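Local coordinates for protein 2-keto-3-deoxy-D-arabinonate dehydratase (Sulfolobus solfataricus, PDB 2Q18) that catalyses the metal-dependent dehydration of 2-dehydro-3-deoxy-D-arabinonate to 2,5-dioxopentanoate, a step in the pentose oxidation pathway that converts D-arabinonate to 2-oxoglutarate, at residues A[131-144]-A[261-274]. Sequence-based numbering, arbitrary orientation.
Sequences IAVRSDSEWTLPEP and GRDKGLKDEDIVEI
Trp139 lies against the type I turn from Gly261 to Lys264, an example of an indole packed on turn backbone and on the aliphatic stem of an arginine, Arg262. Arg262 CG sits 4.0 Å from the centroid of the six-membered ring of Trp139 and 6° off its normal, a CH-pi contact over the face, while Gly265 meets the ring edge. With Trp139 CG anti to the backbone N (chi1 -177°), the indole reaches this turn, and Trp139 NE1 makes a weak hydrogen bond of 3.4 Å to Gly261 O. Were Trp139 replaced by an alanine, the CG methylene of Arg262 would probably lose the ring face it packs on, and a gap would open beside Gly265. The firmer polar link is between backbones: Leu266 N gives Thr140 O a 2.9 Å hydrogen bond, almost straight at 175°, and one water joins Thr140 N to Leu266 O. In this FAH-family fold the pairing ties the loop before strand 271-276 to the chain at Thr140, which leads on to the magnesium ligands Glu143 and Glu145. The rest of the contact is apolar. Both Leu266 methyls meet Pro142 CD, Leu266 CD1 at 3.6 Å, and Leu266 CB meets Val133 CG2. Ile131 CD1 touches Val272 CG2 at 3.9 Å, the two side chains crossing at about a right angle. Farther along, Pro144 CB rests 3.7 Å from Ile274 CG2, while Pro144 O accepts a hydrogen bond from substrate-binding Thr256.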
ATOM      1  N   ILE A 131      12.890 -10.440 -27.535  1.00 24.17           N
ATOM      2  CA  ILE A 131      11.619 -10.999 -27.992  1.00 24.61           C
ATOM      3  C   ILE A 131      11.794 -12.511 -28.138  1.00 25.75           C
ATOM      4  O   ILE A 131      12.925 -13.015 -28.115  1.00 26.48           O
ATOM      5  CB  ILE A 131      11.120 -10.365 -29.322  1.00 24.92           C
ATOM      6  CG1 ILE A 131      12.181 -10.472 -30.432  1.00 24.97           C
ATOM      7  CG2 ILE A 131      10.702  -8.909 -29.095  1.00 23.73           C
ATOM      8  CD1 ILE A 131      11.680 -10.102 -31.833  1.00 23.71           C
ATOM      9  N   ALA A 132      10.688 -13.239 -28.277  1.00 24.73           N
ATOM     10  CA  ALA A 132      10.760 -14.693 -28.289  1.00 24.98           C
ATOM     11  C   ALA A 132      10.088 -15.317 -29.502  1.00 25.92           C
ATOM     12  O   ALA A 132       9.178 -14.733 -30.099  1.00 25.83           O
ATOM     13  CB  ALA A 132      10.188 -15.273 -26.992  1.00 25.31           C
ATOM     14  N   VAL A 133      10.581 -16.499 -29.873  1.00 26.45           N
ATOM     15  CA  VAL A 133       9.965 -17.346 -30.884  1.00 26.06           C
ATOM     16  C   VAL A 133       9.460 -18.552 -30.120  1.00 26.89           C
ATOM     17  O   VAL A 133      10.221 -19.170 -29.369  1.00 26.98           O
ATOM     18  CB  VAL A 133      10.985 -17.791 -31.984  1.00 26.20           C
ATOM     19  CG1 VAL A 133      10.361 -18.800 -32.941  1.00 25.07           C
ATOM     20  CG2 VAL A 133      11.503 -16.589 -32.762  1.00 25.23           C
ATOM     21  N   ARG A 134       8.179 -18.875 -30.290  1.00 27.29           N
ATOM     22  CA  ARG A 134       7.576 -20.034 -29.635  1.00 28.11           C
ATOM     23  C   ARG A 134       8.365 -21.303 -29.964  1.00 29.69           C
ATOM     24  O   ARG A 134       8.876 -21.452 -31.077  1.00 29.45           O
ATOM     25  CB  ARG A 134       6.118 -20.205 -30.085  1.00 28.23           C
ATOM     26  CG  ARG A 134       5.135 -19.131 -29.588  1.00 27.96           C
ATOM     27  CD  ARG A 134       3.710 -19.401 -30.105  1.00 28.06           C
ATOM     28  NE  ARG A 134       3.284 -20.748 -29.730  1.00 25.22           N
ATOM     29  CZ  ARG A 134       2.406 -21.035 -28.778  1.00 29.11           C
ATOM     30  NH1 ARG A 134       1.783 -20.067 -28.106  1.00 27.06           N
ATOM     31  NH2 ARG A 134       2.130 -22.305 -28.517  1.00 27.02           N
ATOM     32  N   SER A 135       8.450 -22.209 -28.991  1.00 30.67           N
ATOM     33  CA  SER A 135       9.123 -23.494 -29.155  1.00 32.22           C
ATOM     34  C   SER A 135       8.515 -24.343 -30.273  1.00 33.32           C
ATOM     35  O   SER A 135       9.198 -25.192 -30.852  1.00 33.50           O
ATOM     36  CB  SER A 135       9.086 -24.277 -27.844  1.00 32.17           C
ATOM     37  OG  SER A 135       7.750 -24.563 -27.463  1.00 33.30           O
ATOM     38  N   ASP A 136       7.238 -24.104 -30.570  1.00 33.14           N
ATOM     39  CA  ASP A 136       6.504 -24.893 -31.558  1.00 32.57           C
ATOM     40  C   ASP A 136       6.213 -24.133 -32.851  1.00 32.34           C
ATOM     41  O   ASP A 136       5.366 -24.547 -33.643  1.00 33.53           O
ATOM     42  CB  ASP A 136       5.209 -25.454 -30.950  1.00 32.90           C
ATOM     43  CG  ASP A 136       4.245 -24.363 -30.474  1.00 33.58           C
ATOM     44  OD1 ASP A 136       4.591 -23.159 -30.518  1.00 30.96           O
ATOM     45  OD2 ASP A 136       3.125 -24.725 -30.053  1.00 34.51           O
ATOM     46  N   SER A 137       6.915 -23.024 -33.062  1.00 31.51           N
ATOM     47  CA  SER A 137       6.813 -22.290 -34.319  1.00 31.48           C
ATOM     48  C   SER A 137       8.076 -22.481 -35.150  1.00 33.34           C
ATOM     49  O   SER A 137       9.190 -22.397 -34.626  1.00 32.86           O
ATOM     50  CB  SER A 137       6.583 -20.800 -34.073  1.00 30.82           C
ATOM     51  OG  SER A 137       6.562 -20.092 -35.300  1.00 28.53           O
ATOM     52  N   GLU A 138       7.887 -22.731 -36.444  1.00 34.27           N
ATOM     53  CA  GLU A 138       8.994 -22.870 -37.389  1.00 35.82           C
ATOM     54  C   GLU A 138       9.026 -21.702 -38.371  1.00 34.50           C
ATOM     55  O   GLU A 138       9.836 -21.687 -39.303  1.00 34.25           O
ATOM     56  CB  GLU A 138       8.899 -24.207 -38.143  1.00 37.05           C
ATOM     57  CG  GLU A 138       9.411 -25.419 -37.355  1.00 43.36           C
ATOM     58  CD  GLU A 138       8.416 -25.941 -36.315  1.00 52.96           C
ATOM     59  OE1 GLU A 138       7.225 -26.121 -36.656  1.00 54.91           O
ATOM     60  OE2 GLU A 138       8.832 -26.189 -35.157  1.00 55.58           O
ATOM     61  N   TRP A 139       8.138 -20.729 -38.166  1.00 32.37           N
ATOM     62  CA  TRP A 139       8.101 -19.526 -38.998  1.00 30.80           C
ATOM     63  C   TRP A 139       7.496 -18.322 -38.262  1.00 31.08           C
ATOM     64  O   TRP A 139       6.299 -18.025 -38.385  1.00 31.15           O
ATOM     65  CB  TRP A 139       7.385 -19.796 -40.334  1.00 30.13           C
ATOM     66  CG  TRP A 139       7.366 -18.617 -41.262  1.00 28.91           C
ATOM     67  CD1 TRP A 139       8.384 -17.734 -41.487  1.00 28.71           C
ATOM     68  CD2 TRP A 139       6.277 -18.196 -42.095  1.00 29.92           C
ATOM     69  NE1 TRP A 139       7.994 -16.785 -42.402  1.00 29.71           N
ATOM     70  CE2 TRP A 139       6.706 -17.045 -42.792  1.00 29.10           C
ATOM     71  CE3 TRP A 139       4.982 -18.680 -42.320  1.00 28.90           C
ATOM     72  CZ2 TRP A 139       5.884 -16.367 -43.698  1.00 31.12           C
ATOM     73  CZ3 TRP A 139       4.163 -18.005 -43.221  1.00 29.81           C
ATOM     74  CH2 TRP A 139       4.619 -16.860 -43.897  1.00 29.40           C
ATOM     75  N   THR A 140       8.345 -17.632 -37.504  1.00 29.97           N
ATOM     76  CA  THR A 140       7.942 -16.449 -36.755  1.00 28.77           C
ATOM     77  C   THR A 140       8.545 -15.205 -37.386  1.00 28.70           C
ATOM     78  O   THR A 140       9.751 -15.152 -37.645  1.00 29.28           O
ATOM     79  CB  THR A 140       8.354 -16.563 -35.266  1.00 28.28           C
ATOM     80  OG1 THR A 140       7.564 -17.575 -34.633  1.00 27.42           O
ATOM     81  CG2 THR A 140       8.155 -15.245 -34.532  1.00 28.47           C
ATOM     82  N   LEU A 141       7.699 -14.211 -37.639  1.00 27.24           N
ATOM     83  CA  LEU A 141       8.144 -12.948 -38.199  1.00 27.73           C
ATOM     84  C   LEU A 141       7.891 -11.784 -37.251  1.00 28.67           C
ATOM     85  O   LEU A 141       6.913 -11.798 -36.500  1.00 28.71           O
ATOM     86  CB  LEU A 141       7.445 -12.674 -39.534  1.00 27.29           C
ATOM     87  CG  LEU A 141       7.744 -13.595 -40.723  1.00 28.80           C
ATOM     88  CD1 LEU A 141       6.955 -13.127 -41.943  1.00 27.87           C
ATOM     89  CD2 LEU A 141       9.241 -13.637 -41.021  1.00 27.82           C
ATOM     90  N   PRO A 142       8.779 -10.770 -37.277  1.00 29.20           N
ATOM     91  CA  PRO A 142       8.443  -9.525 -36.614  1.00 29.17           C
ATOM     92  C   PRO A 142       7.489  -8.738 -37.504  1.00 29.53           C
ATOM     93  O   PRO A 142       7.573  -8.824 -38.733  1.00 29.92           O
ATOM     94  CB  PRO A 142       9.789  -8.804 -36.513  1.00 29.37           C
ATOM     95  CG  PRO A 142      10.580  -9.316 -37.686  1.00 29.17           C
ATOM     96  CD  PRO A 142      10.110 -10.727 -37.920  1.00 29.21           C
ATOM     97  N   GLU A 143       6.575  -8.001 -36.889  1.00 28.73           N
ATOM     98  CA  GLU A 143       5.690  -7.121 -37.635  1.00 28.66           C
ATOM     99  C   GLU A 143       5.878  -5.694 -37.125  1.00 28.45           C
ATOM    100  O   GLU A 143       5.416  -5.355 -36.032  1.00 28.51           O
ATOM    101  CB  GLU A 143       4.236  -7.603 -37.548  1.00 28.15           C
ATOM    102  CG  GLU A 143       4.049  -9.046 -38.043  1.00 28.56           C
ATOM    103  CD  GLU A 143       2.592  -9.501 -38.117  1.00 30.70           C
ATOM    104  OE1 GLU A 143       2.350 -10.596 -38.670  1.00 30.93           O
ATOM    105  OE2 GLU A 143       1.692  -8.781 -37.624  1.00 32.14           O
ATOM    106  N   PRO A 144       6.617  -4.873 -37.897  1.00 28.44           N
ATOM    107  CA  PRO A 144       6.966  -3.495 -37.554  1.00 28.30           C
ATOM    108  C   PRO A 144       5.793  -2.541 -37.743  1.00 28.20           C
ATOM    109  O   PRO A 144       5.245  -2.437 -38.845  1.00 27.88           O
ATOM    110  CB  PRO A 144       8.080  -3.165 -38.549  1.00 28.31           C
ATOM    111  CG  PRO A 144       7.764  -3.999 -39.739  1.00 27.25           C
ATOM    112  CD  PRO A 144       7.194  -5.275 -39.195  1.00 28.21           C
ATOM    113  N   GLY A 261       9.721 -12.812 -46.299  1.00 38.68           N
ATOM    114  CA  GLY A 261       9.303 -14.038 -46.965  1.00 39.37           C
ATOM    115  C   GLY A 261       9.268 -15.241 -46.047  1.00 40.41           C
ATOM    116  O   GLY A 261       9.637 -15.153 -44.873  1.00 40.20           O
ATOM    117  N   ARG A 262       8.837 -16.374 -46.599  1.00 41.14           N
ATOM    118  CA  ARG A 262       8.683 -17.616 -45.842  1.00 42.48           C
ATOM    119  C   ARG A 262      10.013 -18.205 -45.367  1.00 42.06           C
ATOM    120  O   ARG A 262      10.039 -19.018 -44.438  1.00 42.25           O
ATOM    121  CB  ARG A 262       7.904 -18.648 -46.663  1.00 43.12           C
ATOM    122  CG  ARG A 262       7.213 -19.720 -45.821  1.00 48.91           C
ATOM    123  CD  ARG A 262       6.170 -20.483 -46.630  1.00 59.29           C
ATOM    124  NE  ARG A 262       5.084 -19.616 -47.087  1.00 64.36           N
ATOM    125  CZ  ARG A 262       4.095 -19.999 -47.891  1.00 67.92           C
ATOM    126  NH1 ARG A 262       3.158 -19.127 -48.246  1.00 68.74           N
ATOM    127  NH2 ARG A 262       4.036 -21.249 -48.343  1.00 68.65           N
ATOM    128  N   ASP A 263      11.110 -17.796 -46.002  1.00 41.66           N
ATOM    129  CA  ASP A 263      12.447 -18.254 -45.613  1.00 41.53           C
ATOM    130  C   ASP A 263      13.121 -17.311 -44.605  1.00 39.98           C
ATOM    131  O   ASP A 263      14.245 -17.564 -44.159  1.00 39.16           O
ATOM    132  CB  ASP A 263      13.335 -18.457 -46.854  1.00 42.22           C
ATOM    133  CG  ASP A 263      13.529 -17.180 -47.668  1.00 45.70           C
ATOM    134  OD1 ASP A 263      12.717 -16.234 -47.537  1.00 49.36           O
ATOM    135  OD2 ASP A 263      14.499 -17.128 -48.455  1.00 50.45           O
ATOM    136  N   LYS A 264      12.418 -16.238 -44.240  1.00 38.82           N
ATOM    137  CA  LYS A 264      12.976 -15.191 -43.379  1.00 37.31           C
ATOM    138  C   LYS A 264      12.564 -15.311 -41.909  1.00 36.49           C
ATOM    139  O   LYS A 264      12.603 -14.333 -41.158  1.00 36.61           O
ATOM    140  CB  LYS A 264      12.648 -13.799 -43.938  1.00 37.26           C
ATOM    141  CG  LYS A 264      13.235 -13.511 -45.325  1.00 38.95           C
ATOM    142  CD  LYS A 264      14.759 -13.641 -45.335  1.00 40.24           C
ATOM    143  CE  LYS A 264      15.346 -13.494 -46.731  1.00 42.78           C
ATOM    144  NZ  LYS A 264      15.289 -12.091 -47.217  1.00 48.24           N
ATOM    145  N   GLY A 265      12.183 -16.520 -41.505  1.00 35.52           N
ATOM    146  CA  GLY A 265      11.810 -16.797 -40.124  1.00 34.70           C
ATOM    147  C   GLY A 265      12.925 -16.484 -39.144  1.00 34.95           C
ATOM    148  O   GLY A 265      14.094 -16.815 -39.379  1.00 33.61           O
ATOM    149  N   LEU A 266      12.556 -15.828 -38.047  1.00 33.93           N
ATOM    150  CA  LEU A 266      13.482 -15.483 -36.974  1.00 33.48           C
ATOM    151  C   LEU A 266      14.113 -16.718 -36.347  1.00 33.29           C
ATOM    152  O   LEU A 266      13.470 -17.762 -36.232  1.00 32.98           O
ATOM    153  CB  LEU A 266      12.732 -14.701 -35.888  1.00 33.45           C
ATOM    154  CG  LEU A 266      12.811 -13.176 -35.761  1.00 34.70           C
ATOM    155  CD1 LEU A 266      13.147 -12.437 -37.055  1.00 33.24           C
ATOM    156  CD2 LEU A 266      11.529 -12.631 -35.122  1.00 32.76           C
ATOM    157  N   LYS A 267      15.372 -16.597 -35.943  1.00 33.55           N
ATOM    158  CA  LYS A 267      15.984 -17.621 -35.099  1.00 35.09           C
ATOM    159  C   LYS A 267      16.767 -17.046 -33.926  1.00 33.01           C
ATOM    160  O   LYS A 267      16.994 -15.841 -33.848  1.00 32.62           O
ATOM    161  CB  LYS A 267      16.812 -18.636 -35.908  1.00 36.09           C
ATOM    162  CG  LYS A 267      17.809 -18.063 -36.885  1.00 39.01           C
ATOM    163  CD  LYS A 267      18.504 -19.180 -37.699  1.00 38.90           C
ATOM    164  CE  LYS A 267      17.534 -19.896 -38.639  1.00 45.08           C
ATOM    165  NZ  LYS A 267      18.208 -20.927 -39.482  1.00 49.42           N
ATOM    166  N   ASP A 268      17.150 -17.927 -33.007  1.00 33.12           N
ATOM    167  CA  ASP A 268      17.877 -17.556 -31.803  1.00 33.14           C
ATOM    168  C   ASP A 268      19.050 -16.637 -32.135  1.00 33.00           C
ATOM    169  O   ASP A 268      19.793 -16.883 -33.090  1.00 32.21           O
ATOM    170  CB  ASP A 268      18.366 -18.813 -31.084  1.00 33.64           C
ATOM    171  CG  ASP A 268      18.709 -18.561 -29.628  1.00 35.36           C
ATOM    172  OD1 ASP A 268      17.791 -18.237 -28.840  1.00 36.02           O
ATOM    173  OD2 ASP A 268      19.894 -18.705 -29.265  1.00 34.91           O
ATOM    174  N   GLU A 269      19.170 -15.561 -31.354  1.00 31.65           N
ATOM    175  CA  GLU A 269      20.260 -14.573 -31.445  1.00 31.77           C
ATOM    176  C   GLU A 269      20.166 -13.572 -32.606  1.00 30.44           C
ATOM    177  O   GLU A 269      21.026 -12.698 -32.724  1.00 29.48           O
ATOM    178  CB  GLU A 269      21.663 -15.221 -31.372  1.00 32.52           C
ATOM    179  CG  GLU A 269      21.925 -16.123 -30.149  1.00 37.29           C
ATOM    180  CD  GLU A 269      21.746 -15.429 -28.791  1.00 47.33           C
ATOM    181  OE1 GLU A 269      21.710 -14.176 -28.728  1.00 50.75           O
ATOM    182  OE2 GLU A 269      21.644 -16.151 -27.773  1.00 51.40           O
ATOM    183  N   ASP A 270      19.127 -13.674 -33.443  1.00 29.23           N
ATOM    184  CA  ASP A 270      18.838 -12.624 -34.431  1.00 28.56           C
ATOM    185  C   ASP A 270      18.662 -11.286 -33.721  1.00 28.35           C
ATOM    186  O   ASP A 270      18.275 -11.248 -32.553  1.00 27.63           O
ATOM    187  CB  ASP A 270      17.549 -12.919 -35.216  1.00 28.99           C
ATOM    188  CG  ASP A 270      17.751 -13.908 -36.364  1.00 31.85           C
ATOM    189  OD1 ASP A 270      18.910 -14.261 -36.687  1.00 29.46           O
ATOM    190  OD2 ASP A 270      16.728 -14.328 -36.949  1.00 27.78           O
ATOM    191  N   ILE A 271      18.945 -10.195 -34.427  1.00 27.36           N
ATOM    192  CA  ILE A 271      18.666  -8.862 -33.911  1.00 27.97           C
ATOM    193  C   ILE A 271      17.631  -8.206 -34.816  1.00 28.53           C
ATOM    194  O   ILE A 271      17.846  -8.066 -36.025  1.00 27.55           O
ATOM    195  CB  ILE A 271      19.934  -7.956 -33.829  1.00 28.03           C
ATOM    196  CG1 ILE A 271      21.120  -8.668 -33.143  1.00 27.09           C
ATOM    197  CG2 ILE A 271      19.598  -6.616 -33.165  1.00 27.82           C
ATOM    198  CD1 ILE A 271      20.881  -9.162 -31.707  1.00 25.46           C
ATOM    199  N   VAL A 272      16.508  -7.816 -34.217  1.00 28.08           N
ATOM    200  CA  VAL A 272      15.442  -7.130 -34.934  1.00 27.16           C
ATOM    201  C   VAL A 272      15.525  -5.641 -34.629  1.00 27.53           C
ATOM    202  O   VAL A 272      15.507  -5.230 -33.465  1.00 27.68           O
ATOM    203  CB  VAL A 272      14.044  -7.699 -34.561  1.00 27.19           C
ATOM    204  CG1 VAL A 272      12.929  -6.920 -35.260  1.00 27.49           C
ATOM    205  CG2 VAL A 272      13.962  -9.178 -34.910  1.00 26.03           C
ATOM    206  N   GLU A 273      15.629  -4.839 -35.684  1.00 26.83           N
ATOM    207  CA  GLU A 273      15.731  -3.395 -35.551  1.00 28.18           C
ATOM    208  C   GLU A 273      14.610  -2.758 -36.342  1.00 27.72           C
ATOM    209  O   GLU A 273      14.430  -3.057 -37.525  1.00 27.66           O
ATOM    210  CB  GLU A 273      17.084  -2.893 -36.063  1.00 27.53           C
ATOM    211  CG  GLU A 273      18.293  -3.633 -35.487  1.00 29.05           C
ATOM    212  CD  GLU A 273      19.622  -3.167 -36.082  1.00 32.36           C
ATOM    213  OE1 GLU A 273      19.621  -2.324 -37.007  1.00 37.10           O
ATOM    214  OE2 GLU A 273      20.677  -3.650 -35.616  1.00 39.00           O
ATOM    215  N   ILE A 274      13.847  -1.889 -35.683  1.00 27.22           N
ATOM    216  CA  ILE A 274      12.725  -1.208 -36.321  1.00 26.61           C
ATOM    217  C   ILE A 274      12.846   0.287 -36.096  1.00 27.63           C
ATOM    218  O   ILE A 274      12.896   0.753 -34.954  1.00 27.37           O
ATOM    219  CB  ILE A 274      11.346  -1.722 -35.818  1.00 26.47           C
ATOM    220  CG1 ILE A 274      11.225  -3.233 -36.038  1.00 25.22           C
ATOM    221  CG2 ILE A 274      10.206  -0.979 -36.527  1.00 24.66           C
ATOM    222  CD1 ILE A 274      10.191  -3.923 -35.164  1.00 24.02           C
TER
HETATM  223  O   HOH W   1      10.993 -18.738 -37.117  1.00 29.17           O